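Local coordinates for alpha-L-rhamnosidase (Streptomyces avermitilis, PDB 3W5M), which hydrolyses terminal alpha-L-rhamnose residues from rhamnosides such as citrus flavonoids and the arabinogalactan-protein gum arabic, at residues F309-K314 / S363-G368; K314-A319 / L403-A408. One frame throughout, in Å; residues are numbered along the deposited sequence.

Interaction 1 (F309-K314 / S363-G368); sequences FRLPHK and SSVRPG
Leu311 and Gly368 exchange a pair of backbone hydrogen bonds, which makes them an antiparallel hydrogen-bonded pair. The bond from Leu311 N to Gly368 O, 2.9 Å, is nearly straight (168° at the hydrogen). The return bond, Gly368 N to Leu311 O, is more bent at 147°, and its donor stands above the plane of the Leu311 carbonyl. Beside this pair, Arg310 CA adds a CA-H...O contact to Gly368 O at 3.4 Å.

Side chains extend the contact in two directions. Leu311 carries CG anti to its carbonyl carbon (chi1 -65°), and CD1 lies 3.5 Å from the backbone oxygen Arg366 O and 4.1 Å from Val365 CB, the Leu311 and Val365 side chains crossing at about a right angle. The His313 ring turns one face to Pro367 C and Gly368 N, both offset toward its rim, while His313 ND1 comes within 3.4 Å of Pro367 CB. A water donates to Pro312 O at 2.7 Å and to Arg366 O at 3.2 Å, joining the two loops where their backbones do not bond directly.

Farther out, Asn370 ND2 hydrogen-bonds Arg366 O, and Tyr407 packs on Leu311 and Pro312. The backbone at Gly368 takes a positive phi, readily adopted without a side chain. His313 centres an inverse gamma turn just past strand 303-311. The two Leu311-Gly368 bonds mark the end of an antiparallel strand pair, 303-311 with 368-377, in a beta-sheet of the rhamnosidase N-terminal domain.

Interaction 2 (K314-A319 / L403-A408); sequences KKVSRA and LEVEYA
Arg318 and Glu406 face each other as an antiparallel hydrogen-bonded pair, their side chains side by side and pointing the same way. From CB, the Arg318 chain runs extended to CD and bends at chi3 (82°). NE then passes 3.9 Å from Glu406 CG and donates to a water, which in turn donates to Glu404 O. At the tip, NH2 forms a salt bridge with Glu406 OE2 at 3.1 Å, the guanidinium and carboxylate planes lying 39° apart, while NH1 donates to Arg83 O. An alanine here would probably leave the Glu406 carboxylate without this charged partner and Arg83 O without its donor.

At the same pair the backbone forms a classic beta bulge. Ser317 N, at 2.9 Å, and Arg318 N, at 3.3 Å, both donate to Glu406 O from the same face of its plane, and Ser317 OG adds a weak bond. Glu406 N returns a 2.8 Å bond to Arg318 O, close to straight, 168° at the hydrogen. Val316 CG2 meets Tyr407 CE1 at 3.5 Å.

The chemistry thus divides: a shared carbonyl anchors the bulge, while the ion pair and the NE-water-Glu404 O link add side-chain ties to the backbone bonds.

In the fold
Interactions 1 and 2 sit about 9 Å apart, centre to centre, and share Lys314, which lies in the loop between strands 303-311 and 316-326. Those strands belong to different sheets, the first pairing with 368-377 and the second with 398-407, so the chain crosses from one sheet to the other here. Side chains bridge the step: Tyr407 OH lies 3.2 Å from Pro312 CD and 3.3 Å from Leu311 CB, Phe309 CZ is 3.6 Å from Leu403 CD2, and Val365 CG1 is 3.8 Å from Ala319 CB. Such packing of side chains from the two sheets and the adjoining loops fits a beta-sandwich. Both contacts lie away from the rhamnose-binding, catalytic and calcium sites.

Interaction 1 (F309-K314 / S363-G368)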
ATOM      1  N   PHE A 309     -28.747   4.239 -21.590  1.00 26.91           N
ATOM      2  CA  PHE A 309     -28.647   5.124 -22.743  1.00 28.86           C
ATOM      3  C   PHE A 309     -28.700   4.302 -24.024  1.00 31.54           C
ATOM      4  O   PHE A 309     -28.441   3.086 -24.027  1.00 34.60           O
ATOM      5  CB  PHE A 309     -27.346   5.964 -22.683  1.00 27.47           C
ATOM      6  CG  PHE A 309     -26.098   5.128 -22.535  1.00 26.59           C
ATOM      7  CD1 PHE A 309     -25.734   4.606 -21.289  1.00 26.77           C
ATOM      8  CD2 PHE A 309     -25.318   4.826 -23.640  1.00 26.20           C
ATOM      9  CE1 PHE A 309     -24.605   3.818 -21.175  1.00 26.18           C
ATOM     10  CE2 PHE A 309     -24.173   4.049 -23.531  1.00 26.95           C
ATOM     11  CZ  PHE A 309     -23.824   3.532 -22.294  1.00 26.89           C
ATOM     12  N   ARG A 310     -29.027   4.982 -25.116  1.00 32.48           N
ATOM     13  CA  ARG A 310     -29.153   4.372 -26.424  1.00 34.80           C
ATOM     14  C   ARG A 310     -27.969   4.822 -27.282  1.00 33.22           C
ATOM     15  O   ARG A 310     -27.582   5.995 -27.255  1.00 33.07           O
ATOM     16  CB  ARG A 310     -30.497   4.816 -27.025  1.00 41.39           C
ATOM     17  CG  ARG A 310     -30.974   4.081 -28.268  1.00 49.30           C
ATOM     18  CD  ARG A 310     -31.936   4.967 -29.064  1.00 56.67           C
ATOM     19  NE  ARG A 310     -32.689   4.239 -30.088  1.00 62.18           N
ATOM     20  CZ  ARG A 310     -33.411   4.809 -31.059  1.00 64.93           C
ATOM     21  NH1 ARG A 310     -33.480   6.136 -31.169  1.00 65.98           N
ATOM     22  NH2 ARG A 310     -34.065   4.047 -31.935  1.00 59.94           N
ATOM     23  N   LEU A 311     -27.364   3.885 -28.001  1.00 32.07           N
ATOM     24  CA  LEU A 311     -26.319   4.194 -28.965  1.00 33.29           C
ATOM     25  C   LEU A 311     -26.836   3.895 -30.383  1.00 35.39           C
ATOM     26  O   LEU A 311     -27.768   3.097 -30.536  1.00 35.00           O
ATOM     27  CB  LEU A 311     -25.056   3.374 -28.675  1.00 30.72           C
ATOM     28  CG  LEU A 311     -24.323   3.651 -27.354  1.00 32.03           C
ATOM     29  CD1 LEU A 311     -23.097   2.756 -27.235  1.00 33.50           C
ATOM     30  CD2 LEU A 311     -23.972   5.127 -27.247  1.00 32.66           C
ATOM     31  N   PRO A 312     -26.237   4.526 -31.418  1.00 36.77           N
ATOM     32  CA  PRO A 312     -26.734   4.238 -32.774  1.00 37.89           C
ATOM     33  C   PRO A 312     -26.362   2.845 -33.274  1.00 37.65           C
ATOM     34  O   PRO A 312     -25.407   2.246 -32.776  1.00 34.73           O
ATOM     35  CB  PRO A 312     -26.048   5.312 -33.629  1.00 39.20           C
ATOM     36  CG  PRO A 312     -24.798   5.636 -32.884  1.00 38.24           C
ATOM     37  CD  PRO A 312     -25.176   5.549 -31.430  1.00 35.52           C
ATOM     38  N   HIS A 313     -27.109   2.339 -34.259  1.00 40.62           N
ATOM     39  CA  HIS A 313     -26.742   1.096 -34.950  1.00 40.88           C
ATOM     40  C   HIS A 313     -25.738   1.389 -36.059  1.00 41.21           C
ATOM     41  O   HIS A 313     -26.091   1.420 -37.247  1.00 40.31           O
ATOM     42  CB  HIS A 313     -27.979   0.385 -35.528  1.00 45.66           C
ATOM     43  CG  HIS A 313     -28.979  -0.019 -34.492  1.00 48.53           C
ATOM     44  ND1 HIS A 313     -29.132  -1.325 -34.075  1.00 48.20           N
ATOM     45  CD2 HIS A 313     -29.868   0.714 -33.778  1.00 48.66           C
ATOM     46  CE1 HIS A 313     -30.071  -1.379 -33.146  1.00 49.63           C
ATOM     47  NE2 HIS A 313     -30.535  -0.157 -32.950  1.00 48.25           N
ATOM     48  N   LYS A 314     -24.494   1.636 -35.660  1.00 39.46           N
ATOM     49  CA  LYS A 314     -23.391   1.859 -36.575  1.00 36.60           C
ATOM     50  C   LYS A 314     -22.242   1.056 -36.069  1.00 33.13           C
ATOM     51  O   LYS A 314     -22.165   0.756 -34.881  1.00 34.27           O
ATOM     52  CB  LYS A 314     -22.913   3.315 -36.534  1.00 37.86           C
ATOM     53  CG  LYS A 314     -23.858   4.348 -37.070  1.00 38.01           C
ATOM     54  CD  LYS A 314     -23.167   5.690 -36.950  1.00 36.01           C
ATOM     55  CE  LYS A 314     -24.160   6.812 -37.100  1.00 39.48           C
ATOM     56  NZ  LYS A 314     -23.472   8.125 -36.951  1.00 34.05           N
ATOM     57  N   SER A 363     -15.496  -3.818 -27.147  1.00 28.75           N
ATOM     58  CA  SER A 363     -16.305  -5.026 -27.420  1.00 31.78           C
ATOM     59  C   SER A 363     -17.492  -5.183 -26.477  1.00 29.55           C
ATOM     60  O   SER A 363     -18.313  -6.104 -26.642  1.00 31.84           O
ATOM     61  CB  SER A 363     -15.428  -6.282 -27.440  1.00 32.40           C
ATOM     62  OG  SER A 363     -14.851  -6.495 -26.172  1.00 36.43           O
ATOM     63  N   SER A 364     -17.606  -4.268 -25.511  1.00 27.15           N
ATOM     64  CA  SER A 364     -18.694  -4.247 -24.555  1.00 28.01           C
ATOM     65  C   SER A 364     -19.854  -3.351 -24.944  1.00 27.38           C
ATOM     66  O   SER A 364     -20.956  -3.546 -24.462  1.00 30.19           O
ATOM     67  CB  SER A 364     -18.180  -3.830 -23.174  1.00 31.94           C
ATOM     68  OG  SER A 364     -18.061  -4.937 -22.309  1.00 38.61           O
ATOM     69  N   VAL A 365     -19.633  -2.365 -25.807  1.00 27.77           N
ATOM     70  CA  VAL A 365     -20.730  -1.456 -26.159  1.00 28.05           C
ATOM     71  C   VAL A 365     -21.644  -2.134 -27.173  1.00 26.86           C
ATOM     72  O   VAL A 365     -21.204  -3.042 -27.867  1.00 30.77           O
ATOM     73  CB  VAL A 365     -20.239  -0.103 -26.719  1.00 28.57           C
ATOM     74  CG1 VAL A 365     -19.494   0.675 -25.641  1.00 29.69           C
ATOM     75  CG2 VAL A 365     -19.345  -0.309 -27.925  1.00 29.89           C
ATOM     76  N   ARG A 366     -22.888  -1.678 -27.235  1.00 26.88           N
ATOM     77  CA  ARG A 366     -23.933  -2.281 -28.081  1.00 29.02           C
ATOM     78  C   ARG A 366     -24.655  -1.254 -28.923  1.00 30.15           C
ATOM     79  O   ARG A 366     -24.767  -0.082 -28.520  1.00 28.75           O
ATOM     80  CB  ARG A 366     -24.997  -2.954 -27.203  1.00 28.28           C
ATOM     81  CG  ARG A 366     -24.502  -4.091 -26.344  1.00 29.79           C
ATOM     82  CD  ARG A 366     -25.644  -4.606 -25.473  1.00 30.09           C
ATOM     83  NE  ARG A 366     -25.197  -5.719 -24.634  1.00 31.15           N
ATOM     84  CZ  ARG A 366     -25.948  -6.359 -23.738  1.00 31.11           C
ATOM     85  NH1 ARG A 366     -27.229  -6.044 -23.558  1.00 30.19           N
ATOM     86  NH2 ARG A 366     -25.410  -7.345 -23.038  1.00 31.14           N
ATOM     87  N   PRO A 367     -25.190  -1.691 -30.085  1.00 30.00           N
ATOM     88  CA  PRO A 367     -26.190  -0.878 -30.762  1.00 32.23           C
ATOM     89  C   PRO A 367     -27.440  -0.856 -29.922  1.00 31.89           C
ATOM     90  O   PRO A 367     -27.784  -1.862 -29.311  1.00 34.83           O
ATOM     91  CB  PRO A 367     -26.475  -1.659 -32.058  1.00 31.64           C
ATOM     92  CG  PRO A 367     -25.972  -3.044 -31.826  1.00 33.65           C
ATOM     93  CD  PRO A 367     -24.798  -2.867 -30.891  1.00 32.25           C
ATOM     94  N   GLY A 368     -28.127   0.266 -29.885  1.00 31.45           N
ATOM     95  CA  GLY A 368     -29.345   0.344 -29.118  1.00 32.34           C
ATOM     96  C   GLY A 368     -29.019   0.480 -27.648  1.00 32.97           C
ATOM     97  O   GLY A 368     -28.117   1.234 -27.270  1.00 32.32           O
TER
HETATM   98  O   HOH W   1     -23.533   1.699 -30.920  1.00 42.80           O

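Interaction 2 (K314-A319 / L403-A408)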
ATOM      1  N   LYS A 314     -24.494   1.636 -35.660  1.00 39.46           N
ATOM      2  CA  LYS A 314     -23.391   1.859 -36.575  1.00 36.60           C
ATOM      3  C   LYS A 314     -22.242   1.056 -36.069  1.00 33.13           C
ATOM      4  O   LYS A 314     -22.165   0.756 -34.881  1.00 34.27           O
ATOM      5  CB  LYS A 314     -22.913   3.315 -36.534  1.00 37.86           C
ATOM      6  CG  LYS A 314     -23.858   4.348 -37.070  1.00 38.01           C
ATOM      7  CD  LYS A 314     -23.167   5.690 -36.950  1.00 36.01           C
ATOM      8  CE  LYS A 314     -24.160   6.812 -37.100  1.00 39.48           C
ATOM      9  NZ  LYS A 314     -23.472   8.125 -36.951  1.00 34.05           N
ATOM     10  N   LYS A 315     -21.303   0.778 -36.960  1.00 33.67           N
ATOM     11  CA  LYS A 315     -20.098   0.053 -36.627  1.00 31.50           C
ATOM     12  C   LYS A 315     -19.194   0.892 -35.689  1.00 32.27           C
ATOM     13  O   LYS A 315     -18.837   2.016 -36.011  1.00 30.61           O
ATOM     14  CB  LYS A 315     -19.371  -0.326 -37.920  1.00 35.02           C
ATOM     15  CG  LYS A 315     -17.978  -0.907 -37.746  1.00 40.03           C
ATOM     16  CD  LYS A 315     -17.996  -2.267 -37.055  1.00 43.91           C
ATOM     17  CE  LYS A 315     -16.630  -2.933 -37.142  1.00 45.80           C
ATOM     18  NZ  LYS A 315     -16.283  -3.293 -38.545  1.00 49.33           N
ATOM     19  N   VAL A 316     -18.866   0.324 -34.532  1.00 31.11           N
ATOM     20  CA  VAL A 316     -17.983   0.950 -33.531  1.00 29.33           C
ATOM     21  C   VAL A 316     -16.543   0.742 -33.948  1.00 30.33           C
ATOM     22  O   VAL A 316     -16.131  -0.383 -34.265  1.00 29.43           O
ATOM     23  CB  VAL A 316     -18.211   0.339 -32.129  1.00 28.19           C
ATOM     24  CG1 VAL A 316     -17.203   0.865 -31.111  1.00 29.35           C
ATOM     25  CG2 VAL A 316     -19.640   0.584 -31.670  1.00 27.17           C
ATOM     26  N   SER A 317     -15.773   1.824 -33.974  1.00 25.94           N
ATOM     27  CA  SER A 317     -14.354   1.708 -34.212  1.00 26.69           C
ATOM     28  C   SER A 317     -13.581   1.608 -32.900  1.00 27.04           C
ATOM     29  O   SER A 317     -12.525   0.981 -32.863  1.00 26.91           O
ATOM     30  CB  SER A 317     -13.831   2.868 -35.085  1.00 29.12           C
ATOM     31  OG  SER A 317     -14.104   4.123 -34.472  1.00 34.95           O
ATOM     32  N   ARG A 318     -14.106   2.206 -31.819  1.00 26.66           N
ATOM     33  CA  ARG A 318     -13.366   2.225 -30.535  1.00 27.73           C
ATOM     34  C   ARG A 318     -14.267   2.726 -29.413  1.00 24.98           C
ATOM     35  O   ARG A 318     -15.126   3.567 -29.643  1.00 25.26           O
ATOM     36  CB  ARG A 318     -12.182   3.181 -30.695  1.00 30.57           C
ATOM     37  CG  ARG A 318     -11.144   3.151 -29.610  1.00 34.89           C
ATOM     38  CD  ARG A 318     -10.092   4.203 -29.908  1.00 35.67           C
ATOM     39  NE  ARG A 318     -10.516   5.530 -29.461  1.00 37.61           N
ATOM     40  CZ  ARG A 318      -9.676   6.557 -29.307  1.00 39.29           C
ATOM     41  NH1 ARG A 318      -8.379   6.400 -29.566  1.00 34.49           N
ATOM     42  NH2 ARG A 318     -10.131   7.740 -28.893  1.00 39.28           N
ATOM     43  N   ALA A 319     -14.101   2.208 -28.198  1.00 23.12           N
ATOM     44  CA  ALA A 319     -14.771   2.822 -27.046  1.00 20.06           C
ATOM     45  C   ALA A 319     -13.816   2.794 -25.865  1.00 20.63           C
ATOM     46  O   ALA A 319     -13.057   1.820 -25.692  1.00 20.08           O
ATOM     47  CB  ALA A 319     -16.100   2.137 -26.698  1.00 20.14           C
ATOM     48  N   LEU A 403     -17.643   7.928 -20.843  1.00 18.06           N
ATOM     49  CA  LEU A 403     -17.550   6.885 -21.847  1.00 19.26           C
ATOM     50  C   LEU A 403     -17.599   7.530 -23.216  1.00 19.45           C
ATOM     51  O   LEU A 403     -18.529   8.308 -23.517  1.00 23.20           O
ATOM     52  CB  LEU A 403     -18.721   5.902 -21.675  1.00 19.49           C
ATOM     53  CG  LEU A 403     -18.906   4.867 -22.784  1.00 21.85           C
ATOM     54  CD1 LEU A 403     -17.822   3.804 -22.729  1.00 23.03           C
ATOM     55  CD2 LEU A 403     -20.303   4.253 -22.660  1.00 21.97           C
ATOM     56  N   GLU A 404     -16.593   7.234 -24.024  1.00 20.51           N
ATOM     57  CA  GLU A 404     -16.470   7.793 -25.375  1.00 21.00           C
ATOM     58  C   GLU A 404     -16.508   6.683 -26.397  1.00 20.96           C
ATOM     59  O   GLU A 404     -15.695   5.787 -26.370  1.00 19.90           O
ATOM     60  CB  GLU A 404     -15.171   8.554 -25.498  1.00 21.73           C
ATOM     61  CG  GLU A 404     -15.160   9.717 -24.501  1.00 24.94           C
ATOM     62  CD  GLU A 404     -13.953  10.615 -24.651  1.00 27.66           C
ATOM     63  OE1 GLU A 404     -13.150  10.396 -25.599  1.00 27.84           O
ATOM     64  OE2 GLU A 404     -13.815  11.537 -23.810  1.00 27.61           O
ATOM     65  N   VAL A 405     -17.482   6.750 -27.284  1.00 19.65           N
ATOM     66  CA  VAL A 405     -17.590   5.763 -28.359  1.00 22.08           C
ATOM     67  C   VAL A 405     -17.362   6.458 -29.696  1.00 21.58           C
ATOM     68  O   VAL A 405     -18.048   7.446 -29.994  1.00 26.14           O
ATOM     69  CB  VAL A 405     -18.995   5.153 -28.377  1.00 22.22           C
ATOM     70  CG1 VAL A 405     -19.003   3.942 -29.320  1.00 22.27           C
ATOM     71  CG2 VAL A 405     -19.432   4.777 -26.956  1.00 21.30           C
ATOM     72  N   GLU A 406     -16.409   5.959 -30.475  1.00 22.53           N
ATOM     73  CA  GLU A 406     -16.108   6.468 -31.829  1.00 25.13           C
ATOM     74  C   GLU A 406     -16.673   5.473 -32.826  1.00 24.81           C
ATOM     75  O   GLU A 406     -16.548   4.268 -32.632  1.00 25.02           O
ATOM     76  CB  GLU A 406     -14.614   6.555 -32.093  1.00 28.42           C
ATOM     77  CG  GLU A 406     -13.758   7.069 -30.944  1.00 38.52           C
ATOM     78  CD  GLU A 406     -13.541   8.577 -30.939  1.00 48.95           C
ATOM     79  OE1 GLU A 406     -14.432   9.341 -31.392  1.00 54.87           O
ATOM     80  OE2 GLU A 406     -12.461   8.998 -30.448  1.00 52.53           O
ATOM     81  N   TYR A 407     -17.231   5.989 -33.907  1.00 24.37           N
ATOM     82  CA  TYR A 407     -17.840   5.161 -34.940  1.00 25.37           C
ATOM     83  C   TYR A 407     -17.019   5.237 -36.238  1.00 25.76           C
ATOM     84  O   TYR A 407     -16.290   6.218 -36.458  1.00 25.86           O
ATOM     85  CB  TYR A 407     -19.301   5.584 -35.118  1.00 23.66           C
ATOM     86  CG  TYR A 407     -20.148   5.201 -33.929  1.00 26.01           C
ATOM     87  CD1 TYR A 407     -20.572   3.871 -33.754  1.00 27.56           C
ATOM     88  CD2 TYR A 407     -20.502   6.138 -32.960  1.00 25.15           C
ATOM     89  CE1 TYR A 407     -21.332   3.498 -32.661  1.00 27.42           C
ATOM     90  CE2 TYR A 407     -21.269   5.770 -31.857  1.00 27.18           C
ATOM     91  CZ  TYR A 407     -21.680   4.434 -31.720  1.00 27.43           C
ATOM     92  OH  TYR A 407     -22.441   4.033 -30.641  1.00 29.18           O
ATOM     93  N   ALA A 408     -17.098   4.181 -37.055  1.00 25.26           N
ATOM     94  CA  ALA A 408     -16.298   4.065 -38.259  1.00 24.95           C
ATOM     95  C   ALA A 408     -16.588   5.190 -39.246  1.00 23.68           C
ATOM     96  O   ALA A 408     -15.711   5.549 -40.003  1.00 28.12           O
ATOM     97  CB  ALA A 408     -16.451   2.684 -38.935  1.00 26.77           C
TER
HETATM   98  O   HOH W   2     -13.048   6.217 -27.742  1.00 27.44           O